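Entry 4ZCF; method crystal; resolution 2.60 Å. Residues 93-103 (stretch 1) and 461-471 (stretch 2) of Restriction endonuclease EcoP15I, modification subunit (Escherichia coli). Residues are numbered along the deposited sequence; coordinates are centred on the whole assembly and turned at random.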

ATOM      1  N   SER A  93      22.058 -21.687 -10.467  1.00 58.07           N
ATOM      2  CA  SER A  93      20.861 -20.948 -10.805  1.00 55.71           C
ATOM      3  C   SER A  93      20.369 -20.002  -9.734  1.00 53.28           C
ATOM      4  O   SER A  93      20.369 -20.328  -8.534  1.00 50.28           O
ATOM      5  CB  SER A  93      19.753 -21.859 -11.307  1.00 59.61           C
ATOM      6  OG  SER A  93      18.833 -21.074 -12.046  1.00 72.03           O
ATOM      7  N   GLN A  94      19.961 -18.805 -10.206  1.00 46.24           N
ATOM      8  CA  GLN A  94      19.430 -17.739  -9.375  1.00 44.16           C
ATOM      9  C   GLN A  94      17.935 -17.874  -9.143  1.00 41.20           C
ATOM     10  O   GLN A  94      17.395 -17.148  -8.320  1.00 41.56           O
ATOM     11  CB  GLN A  94      19.799 -16.364  -9.952  1.00 45.96           C
ATOM     12  CG  GLN A  94      21.182 -15.899  -9.480  1.00 69.78           C
ATOM     13  CD  GLN A  94      21.302 -14.399  -9.292  1.00 91.52           C
ATOM     14  OE1 GLN A  94      21.482 -13.909  -8.167  1.00 82.58           O
ATOM     15  NE2 GLN A  94      21.246 -13.639 -10.390  1.00 84.39           N
ATOM     16  N   HIS A  95      17.291 -18.856  -9.802  1.00 33.59           N
ATOM     17  CA  HIS A  95      15.856 -19.105  -9.763  1.00 32.63           C
ATOM     18  C   HIS A  95      15.445 -20.211  -8.798  1.00 38.47           C
ATOM     19  O   HIS A  95      16.094 -21.256  -8.744  1.00 37.94           O
ATOM     20  CB  HIS A  95      15.335 -19.388 -11.177  1.00 32.90           C
ATOM     21  CG  HIS A  95      15.712 -18.341 -12.177  1.00 36.61           C
ATOM     22  ND1 HIS A  95      15.106 -17.103 -12.188  1.00 38.68           N
ATOM     23  CD2 HIS A  95      16.674 -18.359 -13.127  1.00 38.38           C
ATOM     24  CE1 HIS A  95      15.678 -16.430 -13.173  1.00 37.50           C
ATOM     25  NE2 HIS A  95      16.625 -17.144 -13.759  1.00 37.96           N
ATOM     26  N   LEU A  96      14.330 -20.001  -8.057  1.00 35.93           N
ATOM     27  CA  LEU A  96      13.847 -20.987  -7.079  1.00 34.87           C
ATOM     28  C   LEU A  96      12.423 -21.417  -7.291  1.00 38.22           C
ATOM     29  O   LEU A  96      11.571 -20.599  -7.552  1.00 38.57           O
ATOM     30  CB  LEU A  96      13.989 -20.477  -5.608  1.00 34.75           C
ATOM     31  CG  LEU A  96      15.290 -19.787  -5.194  1.00 38.82           C
ATOM     32  CD1 LEU A  96      15.104 -19.003  -3.922  1.00 38.35           C
ATOM     33  CD2 LEU A  96      16.442 -20.773  -5.096  1.00 41.53           C
ATOM     34  N   LEU A  97      12.158 -22.700  -7.092  1.00 35.73           N
ATOM     35  CA  LEU A  97      10.826 -23.292  -7.058  1.00 34.77           C
ATOM     36  C   LEU A  97      10.760 -24.072  -5.719  1.00 39.96           C
ATOM     37  O   LEU A  97      11.651 -24.884  -5.427  1.00 39.59           O
ATOM     38  CB  LEU A  97      10.503 -24.161  -8.300  1.00 33.68           C
ATOM     39  CG  LEU A  97       9.315 -25.122  -8.170  1.00 38.08           C
ATOM     40  CD1 LEU A  97       7.966 -24.385  -8.125  1.00 37.95           C
ATOM     41  CD2 LEU A  97       9.340 -26.166  -9.259  1.00 39.47           C
ATOM     42  N   ILE A  98       9.767 -23.734  -4.870  1.00 36.01           N
ATOM     43  CA  ILE A  98       9.584 -24.327  -3.540  1.00 34.77           C
ATOM     44  C   ILE A  98       8.281 -25.083  -3.421  1.00 40.76           C
ATOM     45  O   ILE A  98       7.224 -24.577  -3.816  1.00 40.01           O
ATOM     46  CB  ILE A  98       9.809 -23.337  -2.376  1.00 36.43           C
ATOM     47  CG1 ILE A  98      11.038 -22.471  -2.627  1.00 35.99           C
ATOM     48  CG2 ILE A  98       9.964 -24.089  -1.056  1.00 38.09           C
ATOM     49  CD1 ILE A  98      10.844 -21.079  -2.256  1.00 46.98           C
ATOM     50  N   LYS A  99       8.372 -26.313  -2.881  1.00 38.59           N
ATOM     51  CA  LYS A  99       7.236 -27.200  -2.670  1.00 38.88           C
ATOM     52  C   LYS A  99       6.797 -27.123  -1.213  1.00 41.73           C
ATOM     53  O   LYS A  99       7.612 -27.249  -0.308  1.00 41.03           O
ATOM     54  CB  LYS A  99       7.603 -28.651  -3.045  1.00 41.62           C
ATOM     55  CG  LYS A  99       6.401 -29.598  -3.109  1.00 39.80           C
ATOM     56  CD  LYS A  99       6.781 -31.008  -2.688  1.00 50.09           C
ATOM     57  CE  LYS A  99       7.424 -31.844  -3.766  1.00 56.69           C
ATOM     58  NZ  LYS A  99       7.373 -33.291  -3.430  1.00 58.96           N
ATOM     59  N   GLY A 100       5.508 -26.955  -1.014  1.00 39.12           N
ATOM     60  CA  GLY A 100       4.882 -26.886   0.295  1.00 38.40           C
ATOM     61  C   GLY A 100       3.865 -25.776   0.387  1.00 43.32           C
ATOM     62  O   GLY A 100       3.652 -25.029  -0.576  1.00 42.28           O
ATOM     63  N   ASP A 101       3.219 -25.678   1.563  1.00 41.77           N
ATOM     64  CA  ASP A 101       2.233 -24.656   1.901  1.00 41.40           C
ATOM     65  C   ASP A 101       2.941 -23.332   1.784  1.00 43.92           C
ATOM     66  O   ASP A 101       4.030 -23.182   2.338  1.00 43.50           O
ATOM     67  CB  ASP A 101       1.732 -24.876   3.334  1.00 44.16           C
ATOM     68  CG  ASP A 101       0.737 -23.866   3.856  1.00 62.32           C
ATOM     69  OD1 ASP A 101      -0.235 -23.552   3.123  1.00 65.49           O
ATOM     70  OD2 ASP A 101       0.882 -23.448   5.025  1.00 70.63           O
ATOM     71  N   ASN A 102       2.373 -22.405   0.985  1.00 39.67           N
ATOM     72  CA  ASN A 102       2.946 -21.080   0.725  1.00 37.89           C
ATOM     73  C   ASN A 102       3.134 -20.242   1.994  1.00 39.49           C
ATOM     74  O   ASN A 102       4.158 -19.562   2.105  1.00 38.53           O
ATOM     75  CB  ASN A 102       2.156 -20.333  -0.359  1.00 38.59           C
ATOM     76  CG  ASN A 102       0.654 -20.304  -0.152  1.00 57.12           C
ATOM     77  OD1 ASN A 102       0.133 -20.251   0.968  1.00 54.90           O
ATOM     78  ND2 ASN A 102      -0.079 -20.325  -1.235  1.00 44.03           N
ATOM     79  N   LEU A 103       2.177 -20.318   2.963  1.00 35.25           N
ATOM     80  CA  LEU A 103       2.264 -19.595   4.242  1.00 34.69           C
ATOM     81  C   LEU A 103       3.465 -20.048   5.045  1.00 40.46           C
ATOM     82  O   LEU A 103       4.224 -19.207   5.559  1.00 42.32           O
ATOM     83  CB  LEU A 103       0.972 -19.738   5.072  1.00 34.25           C
ATOM     84  CG  LEU A 103       0.894 -18.925   6.384  1.00 36.83           C
ATOM     85  CD1 LEU A 103       1.248 -17.457   6.163  1.00 36.18           C
ATOM     86  CD2 LEU A 103      -0.458 -19.078   7.055  1.00 34.17           C
ATOM     87  N   SER A 461      17.944  -9.327 -15.977  1.00 51.74           N
ATOM     88  CA  SER A 461      18.328 -10.428 -15.099  1.00 50.26           C
ATOM     89  C   SER A 461      17.504 -10.394 -13.818  1.00 49.00           C
ATOM     90  O   SER A 461      18.009 -10.051 -12.752  1.00 48.39           O
ATOM     91  CB  SER A 461      19.832 -10.416 -14.814  1.00 53.57           C
ATOM     92  OG  SER A 461      20.212  -9.194 -14.198  1.00 63.15           O
ATOM     93  N   TYR A 462      16.221 -10.753 -13.931  1.00 42.95           N
ATOM     94  CA  TYR A 462      15.360 -10.875 -12.756  1.00 41.53           C
ATOM     95  C   TYR A 462      15.587 -12.280 -12.193  1.00 44.96           C
ATOM     96  O   TYR A 462      16.100 -13.148 -12.895  1.00 45.02           O
ATOM     97  CB  TYR A 462      13.861 -10.736 -13.100  1.00 41.52           C
ATOM     98  CG  TYR A 462      13.490  -9.548 -13.954  1.00 43.09           C
ATOM     99  CD1 TYR A 462      13.516  -8.251 -13.436  1.00 44.78           C
ATOM    100  CD2 TYR A 462      13.019  -9.719 -15.252  1.00 43.35           C
ATOM    101  CE1 TYR A 462      13.167  -7.151 -14.221  1.00 41.64           C
ATOM    102  CE2 TYR A 462      12.633  -8.629 -16.029  1.00 43.91           C
ATOM    103  CZ  TYR A 462      12.733  -7.345 -15.516  1.00 44.09           C
ATOM    104  OH  TYR A 462      12.380  -6.274 -16.288  1.00 44.17           O
ATOM    105  N   GLN A 463      15.198 -12.514 -10.939  1.00 40.11           N
ATOM    106  CA  GLN A 463      15.287 -13.844 -10.359  1.00 38.77           C
ATOM    107  C   GLN A 463      13.881 -14.206  -9.953  1.00 41.71           C
ATOM    108  O   GLN A 463      13.159 -13.377  -9.404  1.00 42.24           O
ATOM    109  CB  GLN A 463      16.199 -13.862  -9.136  1.00 39.71           C
ATOM    110  CG  GLN A 463      17.516 -13.151  -9.348  1.00 41.82           C
ATOM    111  CD  GLN A 463      18.045 -12.679  -8.032  1.00 61.65           C
ATOM    112  OE1 GLN A 463      18.544 -13.471  -7.215  1.00 57.53           O
ATOM    113  NE2 GLN A 463      17.903 -11.379  -7.790  1.00 53.26           N
ATOM    114  N   PHE A 464      13.463 -15.408 -10.244  1.00 37.41           N
ATOM    115  CA  PHE A 464      12.129 -15.786  -9.832  1.00 36.95           C
ATOM    116  C   PHE A 464      12.169 -16.693  -8.608  1.00 40.37           C
ATOM    117  O   PHE A 464      13.076 -17.516  -8.462  1.00 40.74           O
ATOM    118  CB  PHE A 464      11.317 -16.416 -11.001  1.00 38.48           C
ATOM    119  CG  PHE A 464      11.624 -17.849 -11.406  1.00 40.43           C
ATOM    120  CD1 PHE A 464      11.278 -18.919 -10.576  1.00 43.29           C
ATOM    121  CD2 PHE A 464      12.149 -18.136 -12.664  1.00 43.20           C
ATOM    122  CE1 PHE A 464      11.532 -20.245 -10.961  1.00 44.36           C
ATOM    123  CE2 PHE A 464      12.395 -19.464 -13.052  1.00 45.74           C
ATOM    124  CZ  PHE A 464      12.082 -20.508 -12.202  1.00 43.40           C
ATOM    125  N   ILE A 465      11.159 -16.561  -7.752  1.00 35.17           N
ATOM    126  CA  ILE A 465      10.916 -17.439  -6.621  1.00 33.52           C
ATOM    127  C   ILE A 465       9.435 -17.735  -6.755  1.00 36.07           C
ATOM    128  O   ILE A 465       8.654 -16.790  -6.810  1.00 35.88           O
ATOM    129  CB  ILE A 465      11.271 -16.843  -5.222  1.00 36.02           C
ATOM    130  CG1 ILE A 465      12.706 -16.338  -5.131  1.00 35.07           C
ATOM    131  CG2 ILE A 465      10.970 -17.841  -4.103  1.00 36.51           C
ATOM    132  CD1 ILE A 465      12.965 -15.390  -3.927  1.00 40.99           C
ATOM    133  N   THR A 466       9.059 -19.019  -6.932  1.00 32.64           N
ATOM    134  CA  THR A 466       7.657 -19.459  -7.012  1.00 32.70           C
ATOM    135  C   THR A 466       7.372 -20.610  -6.060  1.00 35.05           C
ATOM    136  O   THR A 466       8.190 -21.511  -5.909  1.00 32.85           O
ATOM    137  CB  THR A 466       7.090 -19.689  -8.451  1.00 47.98           C
ATOM    138  OG1 THR A 466       7.652 -20.870  -9.043  1.00 47.45           O
ATOM    139  CG2 THR A 466       7.239 -18.461  -9.373  1.00 50.25           C
ATOM    140  N   VAL A 467       6.200 -20.564  -5.422  1.00 32.46           N
ATOM    141  CA  VAL A 467       5.750 -21.554  -4.454  1.00 32.97           C
ATOM    142  C   VAL A 467       4.505 -22.291  -4.954  1.00 40.96           C
ATOM    143  O   VAL A 467       3.597 -21.677  -5.497  1.00 40.05           O
ATOM    144  CB  VAL A 467       5.569 -20.952  -3.032  1.00 34.26           C
ATOM    145  CG1 VAL A 467       5.485 -22.066  -1.982  1.00 33.10           C
ATOM    146  CG2 VAL A 467       6.711 -19.984  -2.696  1.00 33.09           C
ATOM    147  N   GLN A 468       4.482 -23.607  -4.766  1.00 41.96           N
ATOM    148  CA  GLN A 468       3.396 -24.463  -5.191  1.00 44.04           C
ATOM    149  C   GLN A 468       3.176 -25.615  -4.205  1.00 53.14           C
ATOM    150  O   GLN A 468       4.101 -26.358  -3.895  1.00 52.11           O
ATOM    151  CB  GLN A 468       3.664 -24.971  -6.634  1.00 45.34           C
ATOM    152  CG  GLN A 468       2.537 -25.804  -7.273  1.00 42.97           C
ATOM    153  CD  GLN A 468       1.173 -25.192  -7.126  1.00 58.23           C
ATOM    154  OE1 GLN A 468       0.853 -24.123  -7.692  1.00 47.83           O
ATOM    155  NE2 GLN A 468       0.334 -25.871  -6.357  1.00 57.72           N
ATOM    156  N   LEU A 469       1.939 -25.749  -3.714  1.00 54.90           N
ATOM    157  CA  LEU A 469       1.520 -26.816  -2.800  1.00 55.73           C
ATOM    158  C   LEU A 469       1.468 -28.135  -3.535  1.00 64.37           C
ATOM    159  O   LEU A 469       0.985 -28.196  -4.667  1.00 64.36           O
ATOM    160  CB  LEU A 469       0.135 -26.497  -2.196  1.00 54.97           C
ATOM    161  CG  LEU A 469      -0.404 -27.458  -1.124  1.00 58.82           C
ATOM    162  CD1 LEU A 469       0.485 -27.485   0.122  1.00 58.33           C
ATOM    163  CD2 LEU A 469      -1.842 -27.121  -0.756  1.00 60.08           C
ATOM    164  N   ASP A 470       1.918 -29.200  -2.870  1.00 64.76           N
ATOM    165  CA  ASP A 470       1.912 -30.572  -3.391  1.00 66.28           C
ATOM    166  C   ASP A 470       0.474 -31.203  -3.364  1.00 70.40           C
ATOM    167  O   ASP A 470       0.298 -32.362  -2.974  1.00 70.73           O
ATOM    168  CB  ASP A 470       2.931 -31.410  -2.593  1.00 69.50           C
ATOM    169  CG  ASP A 470       3.594 -32.517  -3.383  1.00 92.12           C
ATOM    170  OD1 ASP A 470       4.148 -32.223  -4.480  1.00 94.32           O
ATOM    171  OD2 ASP A 470       3.625 -33.667  -2.879  1.00101.81           O
ATOM    172  N   GLU A 471      -0.542 -30.417  -3.778  1.00 66.25           N
ATOM    173  CA  GLU A 471      -1.957 -30.791  -3.865  1.00 65.88           C
ATOM    174  C   GLU A 471      -2.128 -31.824  -5.004  1.00 69.97           C
ATOM    175  O   GLU A 471      -1.733 -31.536  -6.134  1.00 68.41           O
ATOM    176  CB  GLU A 471      -2.808 -29.523  -4.124  1.00 67.00           C
ATOM    177  CG  GLU A 471      -4.302 -29.727  -4.323  1.00 73.06           C
ATOM    178  CD  GLU A 471      -4.999 -28.618  -5.098  1.00 93.30           C
ATOM    179  OE1 GLU A 471      -5.767 -28.944  -6.033  1.00 92.95           O
ATOM    180  OE2 GLU A 471      -4.773 -27.426  -4.784  1.00 79.12           O
TER

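Two neighbouring parallel strands pair Leu 96 to Lys 99 with Ile 465 to Gln 468; their axes cross at -15°. The hydrogen bonds alternate as parallel pairing demands: Leu 96 N to Phe 464 O (2.8 Å), Thr 466 N to Leu 96 O (3.0 Å), Ile 98 N to Thr 466 O (2.9 Å) and Gln 468 N to Ile 98 O (3.1 Å). Gly 100 N extends the ladder past the strand with a longer bond to Gln 468 O (3.3 Å); its phi of 136° would jam a CB against the preceding carbonyl, hence glycine.

At the other end a side chain stands in for backbone. With chi1 m (-53°) and chi2 -74°, the His 95 ring brings ND1 to 3.1 Å from Phe 464 N, which donates to it, so this nitrogen carries no proton. Phe 464, chi1 p (76°), brings its ring back under His 95: CB of His 95 sits over the ring face, 3.5 Å from the centroid of the Phe 464 ring. The two rings lie 27° from parallel but are slid apart and barely overlap.

On the sheet face of Leu 96, Ile 98, Ile 465 and Val 467, packing is apolar. Leu 96 (m, t) places CD1 3.8 Å from Ile 465 CG1, while Ile 98, with chi2 between wells at 139°, sets CD1 3.7 Å from Ile 465 CG2. On the other face, Leu 97 (t, p) turns CD1 to 3.6 Å from Thr 466 OG1. Lys 99, with chi1 t and chi3 m, brings its end nearer the partner stretch, where NZ forms a long salt bridge with OD1 of the poorly ordered Asp 470 (3.6 Å). Gln 468 (t, p) instead folds onto its own chain, NE2 donating to Leu 469 O (2.9 Å).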